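Local structure of probable endonuclease 4 (Thermotoga maritima, 4HNO) at residues R40-K45 with D84-K89; E92-E97 with R107-H112; N133-N138 with V142-E147. The protein probably cleaves the phosphodiester backbone of DNA at apurinic or apyrimidinic sites during base excision repair, leaving a 3'-hydroxyl and a 5'-terminal sugar phosphate. All coordinates share one frame; numbering follows the deposited sequence.

Interaction 1 of 3, residues R40-K45 with D84-K89; sequences RSWSAK and DDIWQK
Ile86 and Lys89, one helical turn apart, meet the indole of Trp42, whose broad ring offers a flat face to the lysine methylenes and a far end long enough to reach Ile86. Before either of them, Asp84 OD2 accepts a bond from Gln88 NE2, 2.8 Å long and nearly straight (164°), an i to i+4 pairing. Ile86 offers its branch methyl: CG2 lies 4.1 Å from Trp42 CH2, approaching the six-membered ring obliquely. At Lys89 the contact is closer. Its CB and CD both lie over one indole face, CB above the CD2-CE3 side, toward the rim, and CD 3.7 Å from the centroid of the five-membered ring of Trp42, almost on the normal, as a CH-pi contact. Lysine suits this position because its methylenes can lie across an aromatic face; beyond CD the chain leaves the ring, bent at chi4 (-46°), and its end leads away. One water donates to both Trp42 O (2.8 Å) and Lys89 O (2.9 Å), joining the backbones. At this surface Trp42 also packs on Leu76, Ser90 and Leu93, so that the loop between strand 31-34 and helix 49-61 is laid against the first turns of helix 84-104.

Interaction 2 of 3, residues E92-E97 with R107-H112; sequences ELLKKE and RYLNIH. With ZN (zinc ion), chain B.
The beta-alpha-beta unit made of strand 69-72, helix 84-104 and strand 108-115 is closed here by Leu94 and Glu97 of the helix packing on Leu109 and Ile111 of the strand. The short segments run at 148° to one another, 10.6 Å apart at their axes, a spacing filled by branched aliphatic side chains. Leu94 supplies most of the helix side through a single methyl: CD1 rests 3.6 Å from Leu109 CD2 and 3.9 Å from Ile111 CG2, bridging two residues that face the helix from alternate positions of the strand. With CG of Leu94 trans to its backbone nitrogen (chi1 -169°), the end of the side chain comes nearer the strand than its first bond would suggest. Leu109 CD2 is shared, since it also meets Glu97 CB at 3.7 Å, the two side chains crossing at about a right angle.

Glu97 is thus aliphatic at its base and polar at its end. Its buried carboxylate is satisfied by Ser73 OG at OE2 and by His37 NE2 and Gly74 N at OE1, which ties the helix to the loops that follow strands 31-34 (His37) and 69-72 (Ser73, Gly74). On the helix's other side, Lys95 NZ forms a salt bridge with Glu92 OE2 of 2.9 Å.

Next to Ile111, His112 coordinates the zinc ion through NE2 at 2.0 Å, in company with His72 and Glu147; water 2 completes the site, 1.9 Å from the metal. Asn110 ND2 donates to Glu147 OE2, a second-shell bond that probably helps position that ligand. Aliphatic residues turned to the outer helices, with metal ligands at the C-terminal ends of the strands, are characteristic of the TIM barrel of the endonuclease IV family.

Interaction 3 of 3, residues N133-N138 with V142-E147; sequences NEVLNN and VVILLE. With MN (manganese (II) ion), chain E; ZN (zinc ion), chain B.
Leu136 and Val135 meet Ile144 in a small apolar contact, in which the strand residue turns the terminal methyl of its longer branch to both helix side chains. Ile144 CD1 lies 3.7 Å from Leu136 CD2 and 4.1 Å from Val135 CG1. Leucine reaches in with its extended end, approaching obliquely, whereas valine crosses the isoleucine at about a right angle. Ile144 CG1 stands trans to the carbonyl carbon (chi1 -68°), and with chi2 extended its terminal methyl projects to the helix. Beta-branched isoleucine suits the strand, and the short side chain of Val135 fits where the helix comes close.

The packing closes the beta-alpha-beta unit of strand 108-115, helix 121-136 and strand 143-147 within the TIM barrel, and only a short connection, residues 137-141, separates helix 121-136 from Val142. Val135 also packs on Leu94 and Val98 of helix 84-104, so the two neighbouring outer helices meet beside this contact.

Among the polar interactions, Asn138 ND2 donates to Glu134 O over 2.8 Å at 172°, entering in the carbonyl plane on a lone pair. The asparagine amide thereby takes up a carbonyl of the last helical turn. The Arg175 side chain donates to Leu136 O through NH2 and to Val142 O through NE, linking the helix end to the strand start.

Metal coordination belongs to Glu147 at the strand's C-terminal end. Its extended side chain bridges two metals: OE1 binds the manganese ion at 2.1 Å and OE2 the zinc ion at 2.0 Å. The water on the zinc ion is also a ligand of manganese, at 1.9 Å, and so bridges the two metals, while Asp181, His218 and Glu263 complete the manganese ligands.

In the fold
Along the chain the three interactions come in series, each closing before the next opens. Interactions 1 and 2 share helix 84-104, their centres about 12 Å apart: the first lies on its exposed early turns, the second on buried later ones, and Lys96 NZ to Ala44 O is a probable hydrogen bond between them. Interactions 2 and 3, with centres about 7 Å apart, belong to successive beta-alpha-beta units whose strands 108-115 and 143-147 are parallel neighbours in the barrel sheet. Through this pairing His112 and Glu147 reach the same zinc ion and its water. Interactions 1 and 3 do not touch. The series thus passes from surface loop to metal centre.

Interaction 1 of 3, residues R40-K45 with D84-K89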
loop_
_atom_site.group_PDB
_atom_site.type_symbol
_atom_site.label_atom_id
_atom_site.label_comp_id
_atom_site.label_asym_id
_atom_site.label_seq_id
_atom_site.Cartn_x
_atom_site.Cartn_y
_atom_site.Cartn_z
ATOM N N ARG A 40 9.076 -16.813 -6.346
ATOM C CA ARG A 40 8.203 -17.715 -5.614
ATOM C C ARG A 40 8.866 -18.228 -4.371
ATOM O O ARG A 40 8.309 -19.084 -3.685
ATOM C CB ARG A 40 7.797 -18.874 -6.490
ATOM C CG ARG A 40 6.678 -18.489 -7.389
ATOM C CD ARG A 40 6.776 -19.244 -8.664
ATOM N NE ARG A 40 6.400 -20.641 -8.508
ATOM C CZ ARG A 40 6.295 -21.483 -9.529
ATOM N NH1 ARG A 40 6.571 -21.065 -10.759
ATOM N NH2 ARG A 40 5.903 -22.738 -9.334
ATOM N N SER A 41 10.064 -17.754 -4.096
ATOM C CA SER A 41 10.754 -18.175 -2.883
ATOM C C SER A 41 11.589 -16.992 -2.385
ATOM O O SER A 41 11.234 -15.826 -2.603
ATOM C CB SER A 41 11.565 -19.480 -3.103
ATOM O OG SER A 41 12.171 -19.999 -1.904
ATOM N N TRP A 42 12.666 -17.311 -1.695
ATOM C CA TRP A 42 13.324 -16.345 -0.862
ATOM C C TRP A 42 14.415 -15.535 -1.558
ATOM O O TRP A 42 15.025 -14.691 -0.920
ATOM C CB TRP A 42 13.878 -17.070 0.348
ATOM C CG TRP A 42 12.819 -17.594 1.255
ATOM C CD1 TRP A 42 12.535 -18.897 1.526
ATOM C CD2 TRP A 42 11.912 -16.811 2.024
ATOM N NE1 TRP A 42 11.522 -18.968 2.430
ATOM C CE2 TRP A 42 11.124 -17.699 2.758
ATOM C CE3 TRP A 42 11.713 -15.434 2.184
ATOM C CZ2 TRP A 42 10.128 -17.265 3.627
ATOM C CZ3 TRP A 42 10.734 -15.010 3.045
ATOM C CH2 TRP A 42 9.956 -15.922 3.766
ATOM N N SER A 43 14.619 -15.748 -2.847
ATOM C CA SER A 43 15.582 -14.966 -3.609
ATOM C C SER A 43 14.878 -14.270 -4.762
ATOM O O SER A 43 13.917 -14.792 -5.327
ATOM C CB SER A 43 16.721 -15.835 -4.119
ATOM O OG SER A 43 16.235 -16.835 -4.979
ATOM N N ALA A 44 15.336 -13.074 -5.083
ATOM C CA ALA A 44 14.783 -12.324 -6.192
ATOM C C ALA A 44 15.923 -11.664 -6.965
ATOM O O ALA A 44 16.861 -11.112 -6.392
ATOM C CB ALA A 44 13.818 -11.244 -5.713
ATOM N N LYS A 45 15.802 -11.684 -8.275
ATOM C CA LYS A 45 16.730 -10.967 -9.132
ATOM C C LYS A 45 16.467 -9.471 -9.104
ATOM O O LYS A 45 15.352 -8.986 -8.856
ATOM C CB LYS A 45 16.606 -11.447 -10.572
ATOM C CG LYS A 45 17.073 -12.872 -10.777
ATOM C CD LYS A 45 17.022 -13.270 -12.242
ATOM C CE LYS A 45 16.812 -14.767 -12.392
ATOM N NZ LYS A 45 17.033 -15.240 -13.783
ATOM N N ASP A 84 12.484 -18.446 13.268
ATOM C CA ASP A 84 13.672 -17.681 12.944
ATOM C C ASP A 84 14.105 -17.832 11.486
ATOM O O ASP A 84 14.610 -16.880 10.909
ATOM C CB ASP A 84 14.803 -18.072 13.872
ATOM C CG ASP A 84 16.052 -17.288 13.597
ATOM O OD1 ASP A 84 16.014 -16.055 13.777
ATOM O OD2 ASP A 84 17.050 -17.880 13.157
ATOM N N ASP A 85 13.926 -19.019 10.909
ATOM C CA ASP A 85 14.203 -19.225 9.482
ATOM C C ASP A 85 13.483 -18.183 8.648
ATOM O O ASP A 85 14.100 -17.476 7.832
ATOM C CB ASP A 85 13.729 -20.622 9.017
ATOM C CG ASP A 85 14.663 -21.737 9.420
ATOM O OD1 ASP A 85 15.627 -21.477 10.171
ATOM O OD2 ASP A 85 14.406 -22.886 8.981
ATOM N N ILE A 86 12.164 -18.142 8.839
ATOM C CA ILE A 86 11.307 -17.261 8.072
ATOM C C ILE A 86 11.690 -15.808 8.361
ATOM O O ILE A 86 11.774 -14.986 7.437
ATOM C CB ILE A 86 9.812 -17.514 8.362
ATOM C CG1 ILE A 86 9.374 -18.899 7.864
ATOM C CG2 ILE A 86 8.960 -16.453 7.721
ATOM C CD1 ILE A 86 7.917 -19.252 8.174
ATOM N N TRP A 87 11.946 -15.470 9.615
ATOM C CA TRP A 87 12.314 -14.102 9.941
ATOM C C TRP A 87 13.599 -13.678 9.207
ATOM O O TRP A 87 13.649 -12.624 8.582
ATOM C CB TRP A 87 12.442 -13.961 11.460
ATOM C CG TRP A 87 12.676 -12.554 11.886
ATOM C CD1 TRP A 87 11.732 -11.626 12.151
ATOM C CD2 TRP A 87 13.930 -11.903 12.044
ATOM N NE1 TRP A 87 12.318 -10.436 12.465
ATOM C CE2 TRP A 87 13.672 -10.577 12.409
ATOM C CE3 TRP A 87 15.262 -12.322 11.917
ATOM C CZ2 TRP A 87 14.682 -9.663 12.674
ATOM C CZ3 TRP A 87 16.266 -11.412 12.157
ATOM C CH2 TRP A 87 15.971 -10.091 12.537
ATOM N N GLN A 88 14.635 -14.500 9.301
ATOM C CA GLN A 88 15.900 -14.152 8.650
ATOM C C GLN A 88 15.762 -14.039 7.143
ATOM O O GLN A 88 16.286 -13.107 6.532
ATOM C CB GLN A 88 16.984 -15.175 8.957
ATOM C CG GLN A 88 17.517 -15.138 10.379
ATOM C CD GLN A 88 18.837 -15.878 10.437
ATOM O OE1 GLN A 88 19.745 -15.590 9.665
ATOM N NE2 GLN A 88 18.957 -16.842 11.328
ATOM N N LYS A 89 15.090 -15.009 6.534
ATOM C CA LYS A 89 14.937 -14.973 5.100
ATOM C C LYS A 89 14.095 -13.776 4.660
ATOM O O LYS A 89 14.324 -13.193 3.598
ATOM C CB LYS A 89 14.345 -16.290 4.610
ATOM C CG LYS A 89 15.297 -17.477 4.798
ATOM C CD LYS A 89 14.598 -18.786 4.458
ATOM C CE LYS A 89 15.348 -20.067 4.861
ATOM N NZ LYS A 89 16.765 -20.114 4.526
HETATM O O HOH W 1 16.074 -14.364 1.647
#

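Interaction 2 of 3, residues E92-E97 with R107-H112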
loop_
_atom_site.group_PDB
_atom_site.type_symbol
_atom_site.label_atom_id
_atom_site.label_comp_id
_atom_site.label_asym_id
_atom_site.label_seq_id
_atom_site.Cartn_x
_atom_site.Cartn_y
_atom_site.Cartn_z
ATOM N N GLU A 92 16.307 -10.677 4.668
ATOM C CA GLU A 92 17.195 -10.616 3.521
ATOM C C GLU A 92 16.442 -10.324 2.235
ATOM O O GLU A 92 16.934 -9.590 1.382
ATOM C CB GLU A 92 18.041 -11.880 3.405
ATOM C CG GLU A 92 19.019 -12.045 4.564
ATOM C CD GLU A 92 19.958 -10.863 4.745
ATOM O OE1 GLU A 92 20.513 -10.383 3.733
ATOM O OE2 GLU A 92 20.099 -10.381 5.902
ATOM N N LEU A 93 15.251 -10.887 2.075
ATOM C CA LEU A 93 14.491 -10.606 0.871
ATOM C C LEU A 93 13.990 -9.160 0.877
ATOM O O LEU A 93 13.964 -8.515 -0.162
ATOM C CB LEU A 93 13.341 -11.599 0.681
ATOM C CG LEU A 93 12.549 -11.426 -0.616
ATOM C CD1 LEU A 93 13.418 -11.503 -1.843
ATOM C CD2 LEU A 93 11.433 -12.454 -0.663
ATOM N N LEU A 94 13.620 -8.640 2.048
ATOM C CA LEU A 94 13.193 -7.244 2.105
ATOM C C LEU A 94 14.347 -6.302 1.757
ATOM O O LEU A 94 14.128 -5.309 1.065
ATOM C CB LEU A 94 12.596 -6.950 3.475
ATOM C CG LEU A 94 11.866 -5.621 3.598
ATOM C CD1 LEU A 94 10.752 -5.472 2.616
ATOM C CD2 LEU A 94 11.317 -5.471 5.015
ATOM N N LYS A 95 15.566 -6.613 2.197
ATOM C CA LYS A 95 16.717 -5.821 1.774
ATOM C C LYS A 95 16.843 -5.832 0.253
ATOM O O LYS A 95 17.097 -4.799 -0.364
ATOM C CB LYS A 95 18.024 -6.334 2.378
ATOM C CG LYS A 95 18.250 -6.116 3.854
ATOM C CD LYS A 95 19.508 -6.835 4.362
ATOM C CE LYS A 95 19.672 -6.732 5.844
ATOM N NZ LYS A 95 20.785 -7.594 6.302
ATOM N N LYS A 96 16.706 -7.013 -0.351
ATOM C CA LYS A 96 16.749 -7.107 -1.804
ATOM C C LYS A 96 15.629 -6.285 -2.457
ATOM O O LYS A 96 15.865 -5.596 -3.435
ATOM C CB LYS A 96 16.696 -8.578 -2.230
ATOM C CG LYS A 96 16.433 -8.813 -3.705
ATOM C CD LYS A 96 17.366 -8.147 -4.704
ATOM C CE LYS A 96 18.812 -8.561 -4.603
ATOM N NZ LYS A 96 18.971 -10.021 -4.819
ATOM N N GLU A 97 14.418 -6.336 -1.895
ATOM C CA GLU A 97 13.348 -5.522 -2.464
ATOM C C GLU A 97 13.664 -4.035 -2.375
ATOM O O GLU A 97 13.361 -3.297 -3.313
ATOM C CB GLU A 97 12.029 -5.837 -1.764
ATOM C CG GLU A 97 11.506 -7.218 -2.061
ATOM C CD GLU A 97 10.132 -7.464 -1.388
ATOM O OE1 GLU A 97 9.415 -8.372 -1.824
ATOM O OE2 GLU A 97 9.826 -6.726 -0.416
ATOM N N ARG A 107 10.615 5.045 -4.796
ATOM C CA ARG A 107 10.894 5.693 -3.537
ATOM C C ARG A 107 10.265 5.009 -2.314
ATOM O O ARG A 107 10.637 5.302 -1.187
ATOM C CB ARG A 107 10.405 7.136 -3.635
ATOM C CG ARG A 107 11.177 7.929 -4.661
ATOM C CD ARG A 107 10.673 9.349 -4.782
ATOM N NE ARG A 107 11.450 10.043 -5.810
ATOM C CZ ARG A 107 11.191 11.265 -6.244
ATOM N NH1 ARG A 107 10.166 11.942 -5.753
ATOM N NH2 ARG A 107 11.943 11.806 -7.189
ATOM N N TYR A 108 9.304 4.134 -2.568
ATOM C CA TYR A 108 8.430 3.594 -1.518
ATOM C C TYR A 108 8.249 2.094 -1.716
ATOM O O TYR A 108 7.948 1.636 -2.818
ATOM C CB TYR A 108 7.050 4.227 -1.603
ATOM C CG TYR A 108 7.040 5.695 -1.348
ATOM C CD1 TYR A 108 6.741 6.604 -2.334
ATOM C CD2 TYR A 108 7.337 6.160 -0.083
ATOM C CE1 TYR A 108 6.756 7.969 -2.065
ATOM C CE2 TYR A 108 7.362 7.504 0.193
ATOM C CZ TYR A 108 7.070 8.409 -0.795
ATOM O OH TYR A 108 7.112 9.751 -0.472
ATOM N N LEU A 109 8.344 1.368 -0.606
ATOM C CA LEU A 109 8.123 -0.074 -0.572
ATOM C C LEU A 109 7.113 -0.354 0.531
ATOM O O LEU A 109 7.398 -0.145 1.714
ATOM C CB LEU A 109 9.442 -0.810 -0.296
ATOM C CG LEU A 109 9.335 -2.332 -0.193
ATOM C CD1 LEU A 109 8.799 -2.966 -1.462
ATOM C CD2 LEU A 109 10.692 -2.905 0.139
ATOM N N ASN A 110 5.938 -0.806 0.134
ATOM C CA ASN A 110 4.804 -1.021 1.025
ATOM C C ASN A 110 4.771 -2.456 1.515
ATOM O O ASN A 110 4.753 -3.384 0.698
ATOM C CB ASN A 110 3.535 -0.701 0.237
ATOM C CG ASN A 110 2.276 -0.944 1.033
ATOM O OD1 ASN A 110 1.762 -0.046 1.679
ATOM N ND2 ASN A 110 1.790 -2.155 0.990
ATOM N N ILE A 111 4.701 -2.634 2.833
ATOM C CA ILE A 111 4.655 -3.952 3.440
ATOM C C ILE A 111 3.446 -4.083 4.364
ATOM O O ILE A 111 3.000 -3.140 4.982
ATOM C CB ILE A 111 5.962 -4.254 4.250
ATOM C CG1 ILE A 111 6.041 -3.466 5.569
ATOM C CG2 ILE A 111 7.212 -4.016 3.436
ATOM C CD1 ILE A 111 7.095 -4.003 6.546
ATOM N N HIS A 112 2.972 -5.306 4.494
ATOM C CA HIS A 112 2.110 -5.678 5.611
ATOM C C HIS A 112 3.043 -5.988 6.794
ATOM O O HIS A 112 4.025 -6.705 6.628
ATOM C CB HIS A 112 1.292 -6.911 5.276
ATOM C CG HIS A 112 0.362 -6.708 4.128
ATOM N ND1 HIS A 112 -0.634 -7.586 3.803
ATOM C CD2 HIS A 112 0.238 -5.683 3.260
ATOM C CE1 HIS A 112 -1.291 -7.136 2.745
ATOM N NE2 HIS A 112 -0.748 -6.001 2.360
HETATM ZN ZN ZN B . -1.037 -4.790 0.814
HETATM O O HOH W 2 -2.717 -4.682 -0.107
#

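Interaction 3 of 3, residues N133-N138 with V142-E147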
loop_
_atom_site.group_PDB
_atom_site.type_symbol
_atom_site.label_atom_id
_atom_site.label_comp_id
_atom_site.label_asym_id
_atom_site.label_seq_id
_atom_site.Cartn_x
_atom_site.Cartn_y
_atom_site.Cartn_z
ATOM N N ASN A 133 14.800 -2.476 11.376
ATOM C CA ASN A 133 16.096 -1.873 11.651
ATOM C C ASN A 133 17.193 -2.533 10.825
ATOM O O ASN A 133 18.055 -1.845 10.281
ATOM C CB ASN A 133 16.429 -1.948 13.134
ATOM C CG ASN A 133 15.712 -0.931 13.966
ATOM O OD1 ASN A 133 15.334 0.137 13.485
ATOM N ND2 ASN A 133 15.544 -1.248 15.239
ATOM N N GLU A 134 17.188 -3.857 10.721
ATOM C CA GLU A 134 18.218 -4.512 9.935
ATOM C C GLU A 134 18.139 -4.082 8.475
ATOM O O GLU A 134 19.166 -3.883 7.823
ATOM C CB GLU A 134 18.116 -6.031 10.035
ATOM C CG GLU A 134 18.509 -6.549 11.367
ATOM C CD GLU A 134 19.876 -6.041 11.788
ATOM O OE1 GLU A 134 20.844 -6.242 11.018
ATOM O OE2 GLU A 134 19.984 -5.404 12.861
ATOM N N VAL A 135 16.935 -3.927 7.946
ATOM C CA VAL A 135 16.788 -3.512 6.558
ATOM C C VAL A 135 17.183 -2.052 6.369
ATOM O O VAL A 135 18.000 -1.721 5.502
ATOM C CB VAL A 135 15.363 -3.770 6.070
ATOM C CG1 VAL A 135 15.130 -3.201 4.688
ATOM C CG2 VAL A 135 15.047 -5.270 6.112
ATOM N N LEU A 136 16.585 -1.169 7.162
ATOM C CA LEU A 136 16.813 0.262 6.981
ATOM C C LEU A 136 18.256 0.638 7.282
ATOM O O LEU A 136 18.826 1.487 6.603
ATOM C CB LEU A 136 15.835 1.058 7.831
ATOM C CG LEU A 136 14.378 0.944 7.378
ATOM C CD1 LEU A 136 13.486 1.595 8.416
ATOM C CD2 LEU A 136 14.150 1.543 6.001
ATOM N N ASN A 137 18.850 0.032 8.308
ATOM C CA ASN A 137 20.193 0.396 8.702
ATOM C C ASN A 137 21.260 -0.159 7.773
ATOM O O ASN A 137 22.439 0.130 7.970
ATOM C CB ASN A 137 20.488 -0.026 10.151
ATOM C CG ASN A 137 19.671 0.743 11.188
ATOM O OD1 ASN A 137 19.182 1.856 10.956
ATOM N ND2 ASN A 137 19.562 0.167 12.369
ATOM N N ASN A 138 20.865 -0.911 6.751
ATOM C CA ASN A 138 21.784 -1.461 5.768
ATOM C C ASN A 138 21.412 -1.080 4.338
ATOM O O ASN A 138 21.921 -1.668 3.393
ATOM C CB ASN A 138 21.902 -2.977 5.928
ATOM C CG ASN A 138 22.663 -3.340 7.160
ATOM O OD1 ASN A 138 23.882 -3.175 7.213
ATOM N ND2 ASN A 138 21.964 -3.795 8.173
ATOM N N VAL A 142 15.126 4.541 0.248
ATOM C CA VAL A 142 13.786 4.016 0.128
ATOM C C VAL A 142 13.082 4.123 1.474
ATOM O O VAL A 142 13.669 3.829 2.520
ATOM C CB VAL A 142 13.826 2.550 -0.369
ATOM C CG1 VAL A 142 12.439 1.928 -0.389
ATOM C CG2 VAL A 142 14.453 2.470 -1.748
ATOM N N VAL A 143 11.821 4.528 1.419
ATOM C CA VAL A 143 10.940 4.608 2.570
ATOM C C VAL A 143 10.028 3.395 2.568
ATOM O O VAL A 143 9.425 3.075 1.547
ATOM C CB VAL A 143 10.117 5.914 2.484
ATOM C CG1 VAL A 143 9.014 5.965 3.538
ATOM C CG2 VAL A 143 11.045 7.130 2.611
ATOM N N ILE A 144 9.952 2.722 3.714
ATOM C CA ILE A 144 9.044 1.603 3.887
ATOM C C ILE A 144 7.702 2.129 4.367
ATOM O O ILE A 144 7.635 2.909 5.326
ATOM C CB ILE A 144 9.633 0.570 4.843
ATOM C CG1 ILE A 144 10.856 -0.066 4.153
ATOM C CG2 ILE A 144 8.594 -0.480 5.212
ATOM C CD1 ILE A 144 11.653 -1.039 4.959
ATOM N N LEU A 145 6.638 1.709 3.694
ATOM C CA LEU A 145 5.275 2.053 4.093
ATOM C C LEU A 145 4.682 0.856 4.824
ATOM O O LEU A 145 4.711 -0.260 4.313
ATOM C CB LEU A 145 4.411 2.395 2.884
ATOM C CG LEU A 145 4.969 3.500 1.995
ATOM C CD1 LEU A 145 4.041 3.764 0.818
ATOM C CD2 LEU A 145 5.204 4.770 2.789
ATOM N N LEU A 146 4.134 1.107 6.010
ATOM C CA LEU A 146 3.383 0.101 6.736
ATOM C C LEU A 146 1.919 0.250 6.355
ATOM O O LEU A 146 1.346 1.332 6.512
ATOM C CB LEU A 146 3.521 0.281 8.236
ATOM C CG LEU A 146 4.930 0.319 8.783
ATOM C CD1 LEU A 146 4.902 0.568 10.282
ATOM C CD2 LEU A 146 5.694 -0.951 8.454
ATOM N N GLU A 147 1.327 -0.832 5.865
ATOM C CA GLU A 147 -0.069 -0.863 5.462
ATOM C C GLU A 147 -0.913 -1.492 6.558
ATOM O O GLU A 147 -0.549 -2.517 7.119
ATOM C CB GLU A 147 -0.188 -1.674 4.183
ATOM C CG GLU A 147 -1.587 -1.689 3.615
ATOM C CD GLU A 147 -1.797 -2.659 2.494
ATOM O OE1 GLU A 147 -2.973 -2.981 2.215
ATOM O OE2 GLU A 147 -0.802 -3.074 1.855
HETATM MN MN MN E . -3.789 -3.089 0.232
HETATM ZN ZN ZN B . -1.037 -4.790 0.814
HETATM O O HOH W 2 -2.717 -4.682 -0.107
#